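Local coordinates for protein dihydroorotase (Saccharomyces cerevisiae S288C, PDB 6L0A) that catalyses the interconversion of ureidosuccinic acid (N-carbamoyl-L-aspartate) and dihydroorotate, the third step of de novo pyrimidine biosynthesis, using two zinc ions per subunit, at residues N131-N135 / S310-V314; L136-K140 / C229-A233; K175-C181 / K204-T210; G249-F255 / F303-G308. All coordinates share one frame. Residues are numbered along the deposited sequence.

Overall arrangement
A TIM barrel keeps its catalytic site at the C-terminal end of the strands, away from the N-terminal end, and the four contacts sample both. Contact 3 joins two adjacent parallel strands and reaches every other contact: centre to centre, contact 4 lies about 10 Å away, contact 1 about 11 Å and contact 2 about 12 Å. Contacts 1 and 4 both use helix 300-312, which packs at the N-terminal ends of the strands; Phe311 and Tyr312 both touch Phe254. Contact 2 sits at the opposite end, its centre about 20 Å from contact 4 and 21 Å from contact 1. There His137 of contact 2 and His180 of contact 3 bind the same zinc, beside the malate.

Contact 1. Residues N131-N135 / S310-V314; sequences NLVLN and SFYEV
In this TIM barrel the last turn of helix 300-312 covers the N-terminal end of strand 133-136. Asn131, with positive phi (59°), is the C-prime residue of a Schellman motif ending helix 121-130; the chain then extends through Val133 to Asn135. Opposite, the helix stops in a second Schellman motif, with Glu313 (phi 51°) as C-prime. Val133 and Tyr312 are the nearest pair, CA to CA 7.7 Å. Val133 is in the t rotamer, setting CG1 4.1 Å from Phe311 CE2, at the ring edge, and CG2 3.9 Å from Tyr312 CE2. Phe311 (chi1 t) and Tyr312 (chi1 m), both with chi2 near 90°, reach back to the strand although their CA-to-CB bonds point sideways. Asn135 (chi1 m) donates from ND2 to Tyr312 OH at 2.9 Å; its amide also meets Tyr39 and Glu179 within the barrel. At the exposed edge, Asn131 (chi1 t) gives only a weak hydrogen bond, ND2 to Glu313 OE2 at 3.4 Å, whereas Glu313 (chi1 m, chi2 t) has its salt bridge with Lys175. One water bonds weakly to both backbones, 3.4 Å from Asn131 O and 3.3 Å from Tyr312 O.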
loop_
_atom_site.group_PDB
_atom_site.type_symbol
_atom_site.label_atom_id
_atom_site.label_comp_id
_atom_site.label_asym_id
_atom_site.label_seq_id
_atom_site.Cartn_x
_atom_site.Cartn_y
_atom_site.Cartn_z
ATOM N N ASN C 131 -11.888 33.712 15.602
ATOM C CA ASN C 131 -10.593 33.161 16.002
ATOM C C ASN C 131 -10.668 31.646 16.202
ATOM O O ASN C 131 -10.069 31.094 17.128
ATOM C CB ASN C 131 -10.048 33.849 17.258
ATOM C CG ASN C 131 -8.536 33.676 17.408
ATOM O OD1 ASN C 131 -7.836 33.355 16.440
ATOM N ND2 ASN C 131 -8.029 33.878 18.625
ATOM N N LEU C 132 -11.408 30.973 15.328
ATOM C CA LEU C 132 -11.492 29.520 15.317
ATOM C C LEU C 132 -10.438 28.953 14.370
ATOM O O LEU C 132 -9.999 29.618 13.429
ATOM C CB LEU C 132 -12.883 29.056 14.883
ATOM C CG LEU C 132 -14.104 29.383 15.758
ATOM C CD1 LEU C 132 -15.389 28.999 15.051
ATOM C CD2 LEU C 132 -14.014 28.658 17.113
ATOM N N VAL C 133 -10.037 27.699 14.625
ATOM C CA VAL C 133 -8.980 27.052 13.848
ATOM C C VAL C 133 -9.620 26.282 12.704
ATOM O O VAL C 133 -10.627 25.604 12.900
ATOM C CB VAL C 133 -8.142 26.117 14.743
ATOM C CG1 VAL C 133 -7.159 25.305 13.897
ATOM C CG2 VAL C 133 -7.423 26.914 15.833
ATOM N N LEU C 134 -9.059 26.391 11.502
ATOM C CA LEU C 134 -9.519 25.587 10.375
ATOM C C LEU C 134 -8.542 24.425 10.221
ATOM O O LEU C 134 -7.373 24.641 9.897
ATOM C CB LEU C 134 -9.602 26.416 9.094
ATOM C CG LEU C 134 -9.877 25.617 7.819
ATOM C CD1 LEU C 134 -11.249 24.940 7.886
ATOM C CD2 LEU C 134 -9.759 26.512 6.577
ATOM N N ASN C 135 -9.018 23.203 10.474
ATOM C CA ASN C 135 -8.209 21.992 10.372
ATOM C C ASN C 135 -8.432 21.362 9.008
ATOM O O ASN C 135 -9.567 21.075 8.640
ATOM C CB ASN C 135 -8.592 20.989 11.456
ATOM C CG ASN C 135 -8.683 21.620 12.827
ATOM O OD1 ASN C 135 -9.761 22.006 13.274
ATOM N ND2 ASN C 135 -7.558 21.685 13.514
ATOM N N SER C 310 0.012 26.812 22.866
ATOM C CA SER C 310 0.159 28.183 22.383
ATOM C C SER C 310 -0.718 28.452 21.157
ATOM O O SER C 310 -1.381 29.493 21.074
ATOM C CB SER C 310 1.634 28.469 22.075
ATOM O OG SER C 310 1.797 29.697 21.380
ATOM N N PHE C 311 -0.728 27.525 20.191
ATOM C CA PHE C 311 -1.477 27.741 18.952
ATOM C C PHE C 311 -2.979 27.765 19.204
ATOM O O PHE C 311 -3.699 28.586 18.624
ATOM C CB PHE C 311 -1.124 26.646 17.933
ATOM C CG PHE C 311 -1.658 26.899 16.551
ATOM C CD1 PHE C 311 -0.948 27.671 15.654
ATOM C CD2 PHE C 311 -2.870 26.368 16.150
ATOM C CE1 PHE C 311 -1.437 27.918 14.372
ATOM C CE2 PHE C 311 -3.359 26.607 14.882
ATOM C CZ PHE C 311 -2.631 27.381 13.986
ATOM N N TYR C 312 -3.476 26.856 20.038
ATOM C CA TYR C 312 -4.896 26.823 20.342
ATOM C C TYR C 312 -5.253 27.796 21.458
ATOM O O TYR C 312 -6.433 27.907 21.811
ATOM C CB TYR C 312 -5.329 25.407 20.726
ATOM C CG TYR C 312 -5.640 24.517 19.533
ATOM C CD1 TYR C 312 -4.639 23.784 18.898
ATOM C CD2 TYR C 312 -6.937 24.421 19.038
ATOM C CE1 TYR C 312 -4.936 22.971 17.793
ATOM C CE2 TYR C 312 -7.242 23.615 17.956
ATOM C CZ TYR C 312 -6.240 22.897 17.334
ATOM O OH TYR C 312 -6.563 22.108 16.250
ATOM N N GLU C 313 -4.249 28.476 22.010
ATOM C CA GLU C 313 -4.413 29.463 23.080
ATOM C C GLU C 313 -5.232 28.887 24.232
ATOM O O GLU C 313 -6.245 29.446 24.658
ATOM C CB GLU C 313 -5.018 30.761 22.539
ATOM C CG GLU C 313 -4.138 31.355 21.441
ATOM C CD GLU C 313 -4.732 32.598 20.770
ATOM O OE1 GLU C 313 -4.927 33.609 21.470
ATOM O OE2 GLU C 313 -5.001 32.537 19.559
ATOM N N VAL C 314 -4.775 27.738 24.728
ATOM C CA VAL C 314 -5.407 27.049 25.846
ATOM C C VAL C 314 -5.042 27.785 27.128
ATOM O O VAL C 314 -3.865 28.056 27.382
ATOM C CB VAL C 314 -4.950 25.584 25.908
ATOM C CG1 VAL C 314 -5.693 24.830 27.007
ATOM C CG2 VAL C 314 -5.158 24.898 24.553
HETATM O O HOH W 1 -8.397 29.222 19.479
#

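Contact 2. Residues L136-K140 / C229-A233; sequences LHGEK and CKPVA. With ZN (zinc ion), chain L; LMR ((2S)-2-hydroxybutanedioic acid), chain M.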
loop_
_atom_site.group_PDB
_atom_site.type_symbol
_atom_site.label_atom_id
_atom_site.label_comp_id
_atom_site.label_asym_id
_atom_site.label_seq_id
_atom_site.Cartn_x
_atom_site.Cartn_y
_atom_site.Cartn_z
ATOM N N LEU C 136 -7.352 21.109 8.281
ATOM C CA LEU C 136 -7.445 20.577 6.933
ATOM C C LEU C 136 -6.858 19.171 6.892
ATOM O O LEU C 136 -5.705 18.973 7.280
ATOM C CB LEU C 136 -6.707 21.482 5.952
ATOM C CG LEU C 136 -7.211 22.925 5.864
ATOM C CD1 LEU C 136 -6.301 23.730 4.968
ATOM C CD2 LEU C 136 -8.654 22.942 5.352
ATOM N N HIS C 137 -7.651 18.205 6.442
ATOM C CA HIS C 137 -7.105 16.958 5.918
ATOM C C HIS C 137 -6.670 17.283 4.500
ATOM O O HIS C 137 -7.486 17.306 3.575
ATOM C CB HIS C 137 -8.131 15.830 5.947
ATOM C CG HIS C 137 -7.574 14.517 5.498
ATOM N ND1 HIS C 137 -7.552 13.397 6.308
ATOM C CD2 HIS C 137 -6.999 14.148 4.327
ATOM C CE1 HIS C 137 -6.999 12.393 5.648
ATOM N NE2 HIS C 137 -6.654 12.821 4.445
ATOM N N GLY C 138 -5.394 17.615 4.339
ATOM C CA GLY C 138 -4.937 18.144 3.074
ATOM C C GLY C 138 -4.594 17.103 2.026
ATOM O O GLY C 138 -3.414 16.857 1.761
ATOM N N GLU C 139 -5.610 16.490 1.418
ATOM C CA GLU C 139 -5.418 15.579 0.295
ATOM C C GLU C 139 -6.463 15.875 -0.767
ATOM O O GLU C 139 -7.644 16.022 -0.441
ATOM C CB GLU C 139 -5.558 14.115 0.728
ATOM C CG GLU C 139 -4.404 13.567 1.554
ATOM C CD GLU C 139 -4.463 12.060 1.657
ATOM O OE1 GLU C 139 -5.155 11.541 2.552
ATOM O OE2 GLU C 139 -3.816 11.393 0.830
ATOM N N LYS C 140 -6.040 15.936 -2.027
ATOM C CA LYS C 140 -7.015 16.011 -3.100
ATOM C C LYS C 140 -7.549 14.610 -3.415
ATOM O O LYS C 140 -6.786 13.640 -3.394
ATOM C CB LYS C 140 -6.388 16.622 -4.350
ATOM C CG LYS C 140 -6.166 18.126 -4.279
ATOM C CD LYS C 140 -6.474 18.778 -5.633
ATOM C CE LYS C 140 -6.195 20.268 -5.601
ATOM N NZ LYS C 140 -6.817 20.866 -4.401
ATOM N N CYS C 229 -3.352 3.958 6.858
ATOM C CA CYS C 229 -4.167 5.084 7.275
ATOM C C CYS C 229 -4.123 6.122 6.159
ATOM O O CYS C 229 -3.425 5.949 5.165
ATOM C CB CYS C 229 -3.615 5.680 8.573
ATOM S SG CYS C 229 -1.897 6.261 8.234
ATOM N N LYS C 230 -4.872 7.211 6.325
ATOM C CA LYS C 230 -4.782 8.320 5.390
ATOM C C LYS C 230 -4.302 9.566 6.130
ATOM O O LYS C 230 -4.667 9.762 7.294
ATOM C CB LYS C 230 -6.151 8.601 4.712
ATOM C CG LYS C 230 -6.739 7.409 3.914
ATOM C CD LYS C 230 -5.821 6.948 2.788
ATOM C CE LYS C 230 -5.776 7.954 1.668
ATOM N NZ LYS C 230 -6.998 7.883 0.755
ATOM N N PRO C 231 -3.400 10.374 5.536
ATOM C CA PRO C 231 -2.684 10.070 4.295
ATOM C C PRO C 231 -1.759 8.889 4.534
ATOM O O PRO C 231 -1.347 8.650 5.690
ATOM C CB PRO C 231 -1.894 11.354 3.989
ATOM C CG PRO C 231 -2.358 12.391 5.019
ATOM C CD PRO C 231 -2.903 11.604 6.175
ATOM N N VAL C 232 -1.495 8.111 3.485
ATOM C CA VAL C 232 -0.675 6.919 3.656
ATOM C C VAL C 232 0.747 7.336 4.007
ATOM O O VAL C 232 1.212 8.416 3.622
ATOM C CB VAL C 232 -0.695 6.050 2.383
ATOM C CG1 VAL C 232 -2.139 5.670 2.001
ATOM C CG2 VAL C 232 0.018 6.753 1.225
ATOM N N ALA C 233 1.444 6.471 4.743
ATOM C CA ALA C 233 2.876 6.653 4.953
ATOM C C ALA C 233 3.610 6.473 3.628
ATOM O O ALA C 233 3.278 5.583 2.835
ATOM C CB ALA C 233 3.394 5.658 5.999
HETATM ZN ZN ZN L . -7.084 12.576 8.481
HETATM C C1 LMR M . -8.298 9.978 9.065
HETATM O O1A LMR M . -7.818 10.838 9.851
HETATM O O1B LMR M . -8.050 10.126 7.851
HETATM C C2 LMR M . -9.167 8.788 9.539
HETATM O O2 LMR M . -8.636 7.501 9.291
HETATM C C3 LMR M . -9.264 8.779 11.028
HETATM C C4 LMR M . -10.544 7.994 11.199
HETATM O O4A LMR M . -10.634 6.752 10.905
HETATM O O4B LMR M . -11.482 8.678 11.628
HETATM O O HOH W 2 -2.589 9.197 0.980
HETATM O O HOH W 3 -5.541 9.863 -0.778
#
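This is an active-site contact between two loops at the catalytic end of the barrel: residues 136-140 leave strand 133-136, while residues 229-233 lead toward helix 236-246. It illustrates how a second-shell residue, Glu139, prepares a metal ligand. His137 binds zinc through ND1 at 2.4 Å, malate occupies a further position through O1A at 2.3 Å, and His180 shares the same ion. On the other side of the imidazole, His137 NE2 donates to Glu139 OE1 at 2.7 Å. An inverse gamma turn centred on Gly138, with Glu139 N bonded to His137 O at 3.0 Å, brings the carboxylate back to its histidine. The second loop packs against this pair: Pro231, preceded by a cis peptide, lies beside the carboxylate, its CA 3.4 Å from Glu139 OE1. Lys230 belongs to the malate pocket, its O 3.4 Å from malate O1B. Water does the polar bridging. Water 3 donates to Glu139 OE2 (2.8 Å) and accepts from Lys230 NZ (2.9 Å), an amine that also bonds to Val104 O; water 2 links Val232 N (2.9 Å) to Glu139 OE2 (2.5 Å). With its NE2 proton committed to Glu139, the His137 imidazole can offer the ND1 lone pair to zinc.

Contact 3. Residues K175-C181 / K204-T210; sequences KIILEHC and KVAATLT. With ZN (zinc ion), chain L.
Thr208, the residue most covered here, shows how a parallel strand pair can pass from regular sheet into a metal site. Strands 175-178 and 205-209 run side by side, their axes 4.4 Å apart at closest and 33° from parallel, with Ile176 paired to Val205, Ile177 to Ala206 and Leu178 to Ala207. Lys204 opens the ladder: its O accepts Ile176 N at 2.9 Å, and its side chain (rotamer mmtt) runs on past the start of strand 175-178. Ile176 continues it, its O taking Ala206 N at 2.9 Å, before Leu178 N meets Ala206 O at 2.8 Å and Thr208 N meets Leu178 O at 3.2 Å. Ile176 (m rotamer) packs its CB 4.4 Å from Val205 CG2 on the outer face, toward helix 156-170. The pair forms a beta-alpha-beta unit of the TIM barrel, linked through helix 184-193; Ile177 and Ala206 face the interior, where Phe311 touches both. At the C-terminal end, Thr208 (chi1 p) turns OG1 to donate to Glu179 OE1 at 2.7 Å and accept from His180 N at 2.9 Å, while its O receives Cys181 N at 3.1 Å. Glu179 OE1 also bonds to His14. His180, with positive phi (30°) and chi1 p, departs from the strand and reaches zinc with NE2 at 2.1 Å; next to it Cys181 SG settles 3.5 Å from Ala207 CB.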
loop_
_atom_site.group_PDB
_atom_site.type_symbol
_atom_site.label_atom_id
_atom_site.label_comp_id
_atom_site.label_asym_id
_atom_site.label_seq_id
_atom_site.Cartn_x
_atom_site.Cartn_y
_atom_site.Cartn_z
ATOM N N LYS C 175 -6.310 31.023 11.729
ATOM C CA LYS C 175 -5.425 29.930 12.107
ATOM C C LYS C 175 -5.793 28.688 11.303
ATOM O O LYS C 175 -6.956 28.267 11.289
ATOM C CB LYS C 175 -5.530 29.657 13.611
ATOM C CG LYS C 175 -4.835 30.709 14.473
ATOM C CD LYS C 175 -4.764 30.298 15.942
ATOM C CE LYS C 175 -6.044 30.633 16.705
ATOM N NZ LYS C 175 -5.933 30.334 18.172
ATOM N N ILE C 176 -4.815 28.124 10.600
ATOM C CA ILE C 176 -5.032 26.965 9.741
ATOM C C ILE C 176 -3.998 25.909 10.094
ATOM O O ILE C 176 -2.811 26.217 10.255
ATOM C CB ILE C 176 -4.934 27.328 8.246
ATOM C CG1 ILE C 176 -5.980 28.361 7.847
ATOM C CG2 ILE C 176 -5.088 26.084 7.367
ATOM C CD1 ILE C 176 -5.779 28.878 6.425
ATOM N N ILE C 177 -4.435 24.661 10.201
ATOM C CA ILE C 177 -3.518 23.561 10.447
ATOM C C ILE C 177 -3.595 22.581 9.292
ATOM O O ILE C 177 -4.679 22.097 8.947
ATOM C CB ILE C 177 -3.812 22.835 11.771
ATOM C CG1 ILE C 177 -3.721 23.802 12.952
ATOM C CG2 ILE C 177 -2.814 21.680 11.954
ATOM C CD1 ILE C 177 -4.046 23.159 14.283
ATOM N N LEU C 178 -2.444 22.278 8.711
ATOM C CA LEU C 178 -2.328 21.137 7.810
ATOM C C LEU C 178 -2.132 19.910 8.692
ATOM O O LEU C 178 -1.036 19.659 9.191
ATOM C CB LEU C 178 -1.172 21.341 6.836
ATOM C CG LEU C 178 -1.028 20.298 5.717
ATOM C CD1 LEU C 178 -2.284 20.178 4.857
ATOM C CD2 LEU C 178 0.187 20.607 4.855
ATOM N N GLU C 179 -3.214 19.165 8.917
ATOM C CA GLU C 179 -3.178 18.046 9.843
ATOM C C GLU C 179 -2.329 16.904 9.286
ATOM O O GLU C 179 -2.192 16.738 8.074
ATOM C CB GLU C 179 -4.599 17.545 10.126
ATOM C CG GLU C 179 -5.509 18.577 10.808
ATOM C CD GLU C 179 -5.104 18.849 12.246
ATOM O OE1 GLU C 179 -4.413 17.991 12.829
ATOM O OE2 GLU C 179 -5.478 19.912 12.807
ATOM N N HIS C 180 -1.775 16.108 10.201
ATOM C CA HIS C 180 -0.977 14.915 9.904
ATOM C C HIS C 180 -0.216 14.967 8.584
ATOM O O HIS C 180 -0.524 14.207 7.652
ATOM C CB HIS C 180 -1.865 13.653 9.956
ATOM C CG HIS C 180 -3.212 13.792 9.305
ATOM N ND1 HIS C 180 -3.385 14.270 8.023
ATOM C CD2 HIS C 180 -4.450 13.474 9.756
ATOM C CE1 HIS C 180 -4.673 14.263 7.722
ATOM N NE2 HIS C 180 -5.342 13.784 8.757
ATOM N N CYS C 181 0.787 15.847 8.501
ATOM C CA CYS C 181 1.621 15.920 7.303
ATOM C C CYS C 181 2.363 14.616 7.088
ATOM O O CYS C 181 2.840 13.984 8.044
ATOM C CB CYS C 181 2.638 17.057 7.396
ATOM S SG CYS C 181 1.925 18.686 7.192
ATOM N N LYS C 204 0.570 31.383 12.247
ATOM C CA LYS C 204 -0.809 31.293 11.786
ATOM C C LYS C 204 -1.126 29.974 11.101
ATOM O O LYS C 204 -2.274 29.516 11.145
ATOM C CB LYS C 204 -1.122 32.431 10.806
ATOM C CG LYS C 204 -1.249 33.805 11.446
ATOM C CD LYS C 204 -2.558 33.951 12.200
ATOM C CE LYS C 204 -2.720 35.368 12.737
ATOM N NZ LYS C 204 -3.573 35.386 13.957
ATOM N N VAL C 205 -0.149 29.382 10.432
ATOM C CA VAL C 205 -0.330 28.125 9.722
ATOM C C VAL C 205 0.609 27.122 10.359
ATOM O O VAL C 205 1.831 27.310 10.344
ATOM C CB VAL C 205 -0.055 28.274 8.220
ATOM C CG1 VAL C 205 -0.144 26.915 7.530
ATOM C CG2 VAL C 205 -1.059 29.258 7.614
ATOM N N ALA C 206 0.041 26.082 10.960
ATOM C CA ALA C 206 0.821 25.038 11.596
ATOM C C ALA C 206 0.518 23.709 10.920
ATOM O O ALA C 206 -0.335 23.616 10.037
ATOM C CB ALA C 206 0.530 24.965 13.095
ATOM N N ALA C 207 1.250 22.688 11.341
ATOM C CA ALA C 207 1.052 21.330 10.865
ATOM C C ALA C 207 1.170 20.408 12.061
ATOM O O ALA C 207 2.010 20.631 12.939
ATOM C CB ALA C 207 2.082 20.946 9.799
ATOM N N THR C 208 0.311 19.401 12.124
ATOM C CA THR C 208 0.471 18.389 13.154
ATOM C C THR C 208 1.190 17.179 12.568
ATOM O O THR C 208 1.132 16.920 11.364
ATOM C CB THR C 208 -0.870 17.976 13.760
ATOM O OG1 THR C 208 -1.772 17.559 12.722
ATOM C CG2 THR C 208 -1.489 19.142 14.580
ATOM N N LEU C 209 1.918 16.470 13.425
ATOM C CA LEU C 209 2.584 15.233 13.044
ATOM C C LEU C 209 2.112 14.128 13.970
ATOM O O LEU C 209 1.990 14.333 15.180
ATOM C CB LEU C 209 4.107 15.379 13.106
ATOM C CG LEU C 209 4.662 16.466 12.173
ATOM C CD1 LEU C 209 6.125 16.744 12.504
ATOM C CD2 LEU C 209 4.508 16.062 10.704
ATOM N N THR C 210 1.812 12.968 13.394
ATOM C CA THR C 210 1.332 11.834 14.155
ATOM C C THR C 210 2.504 11.059 14.732
ATOM O O THR C 210 3.662 11.275 14.371
ATOM C CB THR C 210 0.527 10.883 13.280
ATOM O OG1 THR C 210 1.425 10.257 12.350
ATOM C CG2 THR C 210 -0.570 11.630 12.525
HETATM ZN ZN ZN L . -7.084 12.576 8.481
HETATM O O HOH W 4 1.794 13.004 10.452
#

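Contact 4. Residues G249-F255 / F303-G308; sequences GKPYFFF and FVSDFG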
loop_
_atom_site.group_PDB
_atom_site.type_symbol
_atom_site.label_atom_id
_atom_site.label_comp_id
_atom_site.label_asym_id
_atom_site.label_seq_id
_atom_site.Cartn_x
_atom_site.Cartn_y
_atom_site.Cartn_z
ATOM N N GLY C 249 12.200 21.731 17.132
ATOM C CA GLY C 249 11.956 22.829 18.047
ATOM C C GLY C 249 11.246 24.012 17.435
ATOM O O GLY C 249 11.191 25.077 18.061
ATOM N N LYS C 250 10.708 23.868 16.212
ATOM C CA LYS C 250 9.986 24.951 15.565
ATOM C C LYS C 250 8.542 24.980 16.067
ATOM O O LYS C 250 7.911 23.930 16.194
ATOM C CB LYS C 250 9.998 24.771 14.049
ATOM C CG LYS C 250 11.242 25.304 13.345
ATOM C CD LYS C 250 11.559 26.737 13.754
ATOM C CE LYS C 250 12.864 26.817 14.527
ATOM N NZ LYS C 250 13.025 28.128 15.234
ATOM N N PRO C 251 7.990 26.164 16.337
ATOM C CA PRO C 251 6.651 26.248 16.937
ATOM C C PRO C 251 5.508 25.959 15.978
ATOM O O PRO C 251 4.353 25.951 16.416
ATOM C CB PRO C 251 6.594 27.704 17.422
ATOM C CG PRO C 251 7.422 28.435 16.409
ATOM C CD PRO C 251 8.550 27.497 16.044
ATOM N N TYR C 252 5.774 25.719 14.692
ATOM C CA TYR C 252 4.705 25.443 13.744
ATOM C C TYR C 252 4.561 23.954 13.436
ATOM O O TYR C 252 3.845 23.594 12.489
ATOM C CB TYR C 252 4.905 26.240 12.451
ATOM C CG TYR C 252 6.343 26.397 11.988
ATOM C CD1 TYR C 252 7.098 27.507 12.358
ATOM C CD2 TYR C 252 6.934 25.451 11.158
ATOM C CE1 TYR C 252 8.405 27.664 11.924
ATOM C CE2 TYR C 252 8.243 25.598 10.718
ATOM C CZ TYR C 252 8.970 26.706 11.101
ATOM O OH TYR C 252 10.271 26.852 10.664
ATOM N N PHE C 253 5.216 23.086 14.214
ATOM C CA PHE C 253 4.984 21.644 14.184
ATOM C C PHE C 253 4.663 21.191 15.601
ATOM O O PHE C 253 5.396 21.527 16.536
ATOM C CB PHE C 253 6.208 20.869 13.654
ATOM C CG PHE C 253 6.621 21.244 12.254
ATOM C CD1 PHE C 253 5.788 20.994 11.179
ATOM C CD2 PHE C 253 7.861 21.825 12.014
ATOM C CE1 PHE C 253 6.167 21.341 9.892
ATOM C CE2 PHE C 253 8.248 22.161 10.725
ATOM C CZ PHE C 253 7.401 21.919 9.667
ATOM N N PHE C 254 3.568 20.453 15.776
ATOM C CA PHE C 254 3.291 19.876 17.083
ATOM C C PHE C 254 2.470 18.607 16.914
ATOM O O PHE C 254 2.073 18.242 15.806
ATOM C CB PHE C 254 2.613 20.888 18.036
ATOM C CG PHE C 254 1.416 21.607 17.464
ATOM C CD1 PHE C 254 1.549 22.868 16.905
ATOM C CD2 PHE C 254 0.145 21.047 17.547
ATOM C CE1 PHE C 254 0.442 23.553 16.412
ATOM C CE2 PHE C 254 -0.963 21.726 17.054
ATOM C CZ PHE C 254 -0.811 22.981 16.486
ATOM N N PHE C 255 2.242 17.927 18.036
ATOM C CA PHE C 255 1.727 16.563 18.042
ATOM C C PHE C 255 0.223 16.531 17.828
ATOM O O PHE C 255 -0.532 17.181 18.557
ATOM C CB PHE C 255 2.057 15.894 19.376
ATOM C CG PHE C 255 1.544 14.488 19.515
ATOM C CD1 PHE C 255 1.819 13.532 18.553
ATOM C CD2 PHE C 255 0.817 14.115 20.645
ATOM C CE1 PHE C 255 1.366 12.231 18.709
ATOM C CE2 PHE C 255 0.369 12.816 20.811
ATOM C CZ PHE C 255 0.650 11.869 19.837
ATOM N N PHE C 303 7.097 19.891 21.577
ATOM C CA PHE C 303 6.335 19.210 20.533
ATOM C C PHE C 303 5.019 18.651 21.063
ATOM O O PHE C 303 4.011 18.667 20.348
ATOM C CB PHE C 303 7.180 18.097 19.910
ATOM C CG PHE C 303 6.454 17.304 18.853
ATOM C CD1 PHE C 303 6.200 17.855 17.609
ATOM C CD2 PHE C 303 6.035 16.017 19.108
ATOM C CE1 PHE C 303 5.512 17.128 16.630
ATOM C CE2 PHE C 303 5.362 15.276 18.137
ATOM C CZ PHE C 303 5.102 15.842 16.899
ATOM N N VAL C 304 4.995 18.165 22.308
ATOM C CA VAL C 304 3.807 17.530 22.871
ATOM C C VAL C 304 3.098 18.389 23.907
ATOM O O VAL C 304 2.138 17.909 24.524
ATOM C CB VAL C 304 4.121 16.148 23.473
ATOM C CG1 VAL C 304 4.743 15.220 22.418
ATOM C CG2 VAL C 304 5.038 16.284 24.690
ATOM N N SER C 305 3.535 19.628 24.134
ATOM C CA SER C 305 2.790 20.464 25.069
ATOM C C SER C 305 2.822 21.941 24.701
ATOM O O SER C 305 1.771 22.524 24.432
ATOM C CB SER C 305 3.302 20.282 26.501
ATOM O OG SER C 305 2.513 21.046 27.404
ATOM N N ASP C 306 4.010 22.556 24.673
ATOM C CA ASP C 306 4.095 24.014 24.555
ATOM C C ASP C 306 3.408 24.527 23.292
ATOM O O ASP C 306 2.596 25.462 23.349
ATOM C CB ASP C 306 5.561 24.470 24.561
ATOM C CG ASP C 306 6.308 24.061 25.819
ATOM O OD1 ASP C 306 5.671 23.610 26.796
ATOM O OD2 ASP C 306 7.550 24.183 25.813
ATOM N N PHE C 307 3.740 23.947 22.134
ATOM C CA PHE C 307 3.362 24.566 20.866
ATOM C C PHE C 307 1.873 24.408 20.586
ATOM O O PHE C 307 1.241 25.325 20.047
ATOM C CB PHE C 307 4.201 23.981 19.728
ATOM C CG PHE C 307 5.674 24.288 19.852
ATOM C CD1 PHE C 307 6.098 25.504 20.380
ATOM C CD2 PHE C 307 6.627 23.360 19.463
ATOM C CE1 PHE C 307 7.457 25.792 20.495
ATOM C CE2 PHE C 307 7.974 23.639 19.582
ATOM C CZ PHE C 307 8.391 24.857 20.097
ATOM N N GLY C 308 1.291 23.268 20.950
ATOM C CA GLY C 308 -0.145 23.098 20.758
ATOM C C GLY C 308 -0.952 23.978 21.690
ATOM O O GLY C 308 -1.943 24.590 21.283
HETATM O O HOH W 5 2.571 27.083 18.342
#
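Aromatic packing covers the N-terminal end of this TIM barrel, where helix 300-312 crosses strand 253-255 at 123° between the N-to-C directions of the short segments, axes 6.3 Å apart. Phe303 makes the polar link: within a wider pi-type turn its O accepts Phe255 N at 3.0 Å, while its ring (chi1 t) turns a face to Phe255 CA, with Phe303 CE1 3.4 Å from Phe254 C and Phe303 CE2 3.6 Å from Phe255 CB. Val304 adds CG1 4.1 Å from Phe255 CB, both side chains also touching helix 283-293. A turn later Phe307, the most covered residue, points toward the type I turn at 250-253: Pro251 CA stands over its ring in a CH-pi contact, 3.5 Å from the centroid, and Phe307 CE2 comes 3.4 Å from Lys250 O. Water 5 bridges Phe307 O (2.8 Å) and Pro251 O (2.9 Å). Gly308 follows, its CA resting over the face of the Phe254 ring, 3.9 Å from the centroid.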